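Local coordinates for protein CRISPR-associated endonuclease Cas1 (Thermotoga maritima, PDB 4XTK) that probably acts as a metal-dependent double-stranded DNA endonuclease in CRISPR adaptive immunity, working as a homodimer that assembles with Cas2, at residues Glu173-Glu178 against Ile256-Phe261. Sequence-based numbering, arbitrary orientation.
Sequences ERFRIE and INEKHF
Two loops of the helical part of Cas1 meet here, one between helices 148-166 and 188-208, the other leading from helix 230-252 to strand 261-262; each has a short 3-10 turn, the one at 258-260 introduced by an Asx turn at N257. The tight part is F175. Its ring, with CG anti to the carbonyl carbon (chi1 -72°), points its tip at the 257-258 backbone: F175 CZ comes 3.4 Å from N257 CA, while the peptide N of E258 lies at the ring edge, near its plane. F175 CE2 also reaches F261 CE1 at 4.2 Å, and F188 meets both rings, so the loops share a small aromatic cluster, with V251 also against F175.

The outer side, toward solvent, is looser. E258 bends at chi2, bringing OE1 to 3.2 Å from R174 NH2. That salt bridge is one of charge alone, the oxygen sitting over a guanidinium face; the stronger partners lie outside both segments, D172 OD2 in a salt bridge with R174 NH2 and R254 NH1 with E258 OE2.

Within 256-261, N257 N donates almost straight (178°) to H260 ND1, and N257 OD1 takes the backbone N of K259 on an in-plane lone pair, at 3.0 Å.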
loop_
_atom_site.group_PDB
_atom_site.type_symbol
_atom_site.label_atom_id
_atom_site.label_comp_id
_atom_site.label_asym_id
_atom_site.label_seq_id
_atom_site.Cartn_x
_atom_site.Cartn_y
_atom_site.Cartn_z
ATOM N N GLU E 173 -44.533 -0.875 13.093
ATOM C CA GLU E 173 -44.458 -0.635 11.659
ATOM C C GLU E 173 -43.727 0.664 11.330
ATOM O O GLU E 173 -43.262 0.838 10.203
ATOM C CB GLU E 173 -45.851 -0.647 11.021
ATOM C CG GLU E 173 -46.996 -0.256 11.928
ATOM C CD GLU E 173 -48.341 -0.335 11.219
ATOM O OE1 GLU E 173 -49.130 -1.250 11.541
ATOM O OE2 GLU E 173 -48.611 0.516 10.342
ATOM N N ARG E 174 -43.597 1.558 12.310
ATOM C CA ARG E 174 -42.746 2.734 12.138
ATOM C C ARG E 174 -41.313 2.306 11.834
ATOM O O ARG E 174 -40.537 3.058 11.248
ATOM C CB ARG E 174 -42.760 3.621 13.385
ATOM C CG ARG E 174 -44.076 4.315 13.672
ATOM C CD ARG E 174 -43.991 5.091 14.975
ATOM N NE ARG E 174 -43.530 4.243 16.075
ATOM C CZ ARG E 174 -43.448 4.632 17.344
ATOM N NH1 ARG E 174 -43.805 5.863 17.689
ATOM N NH2 ARG E 174 -43.015 3.787 18.269
ATOM N N PHE E 175 -40.969 1.110 12.298
ATOM C CA PHE E 175 -39.646 0.525 12.129
ATOM C C PHE E 175 -39.510 -0.526 11.026
ATOM O O PHE E 175 -38.477 -1.179 10.929
ATOM C CB PHE E 175 -39.184 -0.049 13.467
ATOM C CG PHE E 175 -38.823 1.010 14.455
ATOM C CD1 PHE E 175 -39.793 1.575 15.267
ATOM C CD2 PHE E 175 -37.523 1.481 14.537
ATOM C CE1 PHE E 175 -39.469 2.570 16.160
ATOM C CE2 PHE E 175 -37.189 2.477 15.429
ATOM C CZ PHE E 175 -38.162 3.022 16.240
ATOM N N ARG E 176 -40.557 -0.741 10.237
ATOM C CA ARG E 176 -40.448 -1.652 9.094
ATOM C C ARG E 176 -39.608 -1.044 7.971
ATOM O O ARG E 176 -39.622 0.169 7.750
ATOM C CB ARG E 176 -41.834 -2.041 8.562
ATOM C CG ARG E 176 -42.654 -2.814 9.573
ATOM C CD ARG E 176 -43.862 -3.486 8.970
ATOM N NE ARG E 176 -44.432 -4.445 9.911
ATOM C CZ ARG E 176 -45.125 -5.521 9.557
ATOM N NH1 ARG E 176 -45.339 -5.783 8.273
ATOM N NH2 ARG E 176 -45.598 -6.338 10.487
ATOM N N ILE E 177 -38.869 -1.901 7.272
ATOM C CA ILE E 177 -38.024 -1.470 6.165
ATOM C C ILE E 177 -38.862 -0.957 5.004
ATOM O O ILE E 177 -38.444 -0.052 4.283
ATOM C CB ILE E 177 -37.130 -2.617 5.669
ATOM C CG1 ILE E 177 -36.365 -3.235 6.843
ATOM C CG2 ILE E 177 -36.185 -2.136 4.569
ATOM C CD1 ILE E 177 -35.720 -4.564 6.519
ATOM N N GLU E 178 -40.064 -1.516 4.867
ATOM C CA GLU E 178 -40.896 -1.304 3.688
ATOM C C GLU E 178 -40.097 -1.750 2.461
ATOM O O GLU E 178 -39.810 -2.936 2.294
ATOM C CB GLU E 178 -41.340 0.155 3.572
ATOM C CG GLU E 178 -42.243 0.623 4.708
ATOM C CD GLU E 178 -43.523 -0.191 4.822
ATOM O OE1 GLU E 178 -44.216 -0.360 3.795
ATOM O OE2 GLU E 178 -43.838 -0.656 5.941
ATOM N N ILE E 256 -33.126 0.438 20.523
ATOM C CA ILE E 256 -33.193 1.508 19.548
ATOM C C ILE E 256 -34.664 1.837 19.302
ATOM O O ILE E 256 -35.460 0.952 18.985
ATOM C CB ILE E 256 -32.513 1.122 18.220
ATOM C CG1 ILE E 256 -30.993 1.015 18.393
ATOM C CG2 ILE E 256 -32.859 2.126 17.128
ATOM C CD1 ILE E 256 -30.285 2.350 18.563
ATOM N N ASN E 257 -35.026 3.102 19.475
ATOM C CA ASN E 257 -36.364 3.558 19.126
ATOM C C ASN E 257 -36.352 4.999 18.634
ATOM O O ASN E 257 -35.290 5.576 18.391
ATOM C CB ASN E 257 -37.323 3.412 20.309
ATOM C CG ASN E 257 -36.816 4.094 21.561
ATOM O OD1 ASN E 257 -36.655 5.313 21.599
ATOM N ND2 ASN E 257 -36.574 3.308 22.602
ATOM N N GLU E 258 -37.546 5.570 18.496
ATOM C CA GLU E 258 -37.721 6.878 17.873
ATOM C C GLU E 258 -36.985 8.007 18.597
ATOM O O GLU E 258 -36.754 9.071 18.021
ATOM C CB GLU E 258 -39.213 7.220 17.770
ATOM C CG GLU E 258 -39.970 7.188 19.096
ATOM C CD GLU E 258 -40.370 5.785 19.521
ATOM O OE1 GLU E 258 -40.051 4.820 18.790
ATOM O OE2 GLU E 258 -40.998 5.650 20.592
ATOM N N LYS E 259 -36.608 7.783 19.850
ATOM C CA LYS E 259 -35.894 8.811 20.600
ATOM C C LYS E 259 -34.452 8.963 20.120
ATOM O O LYS E 259 -33.768 9.922 20.479
ATOM C CB LYS E 259 -35.931 8.501 22.100
ATOM C CG LYS E 259 -34.782 7.653 22.616
ATOM C CD LYS E 259 -35.024 7.266 24.069
ATOM C CE LYS E 259 -33.831 6.539 24.663
ATOM N NZ LYS E 259 -34.164 5.916 25.973
ATOM N N HIS E 260 -34.001 8.019 19.297
ATOM C CA HIS E 260 -32.618 7.983 18.830
ATOM C C HIS E 260 -32.379 8.622 17.455
ATOM O O HIS E 260 -31.278 8.518 16.909
ATOM C CB HIS E 260 -32.119 6.538 18.818
ATOM C CG HIS E 260 -32.071 5.913 20.176
ATOM N ND1 HIS E 260 -33.016 5.013 20.615
ATOM C CD2 HIS E 260 -31.205 6.083 21.202
ATOM C CE1 HIS E 260 -32.727 4.643 21.850
ATOM N NE2 HIS E 260 -31.634 5.278 22.230
ATOM N N PHE E 261 -33.401 9.252 16.880
ATOM C CA PHE E 261 -33.260 9.832 15.544
ATOM C C PHE E 261 -33.541 11.336 15.486
ATOM O O PHE E 261 -34.346 11.857 16.255
ATOM C CB PHE E 261 -34.183 9.117 14.559
ATOM C CG PHE E 261 -33.889 7.654 14.392
ATOM C CD1 PHE E 261 -34.446 6.716 15.253
ATOM C CD2 PHE E 261 -33.071 7.212 13.359
ATOM C CE1 PHE E 261 -34.185 5.368 15.094
ATOM C CE2 PHE E 261 -32.805 5.863 13.191
ATOM C CZ PHE E 261 -33.365 4.940 14.060
#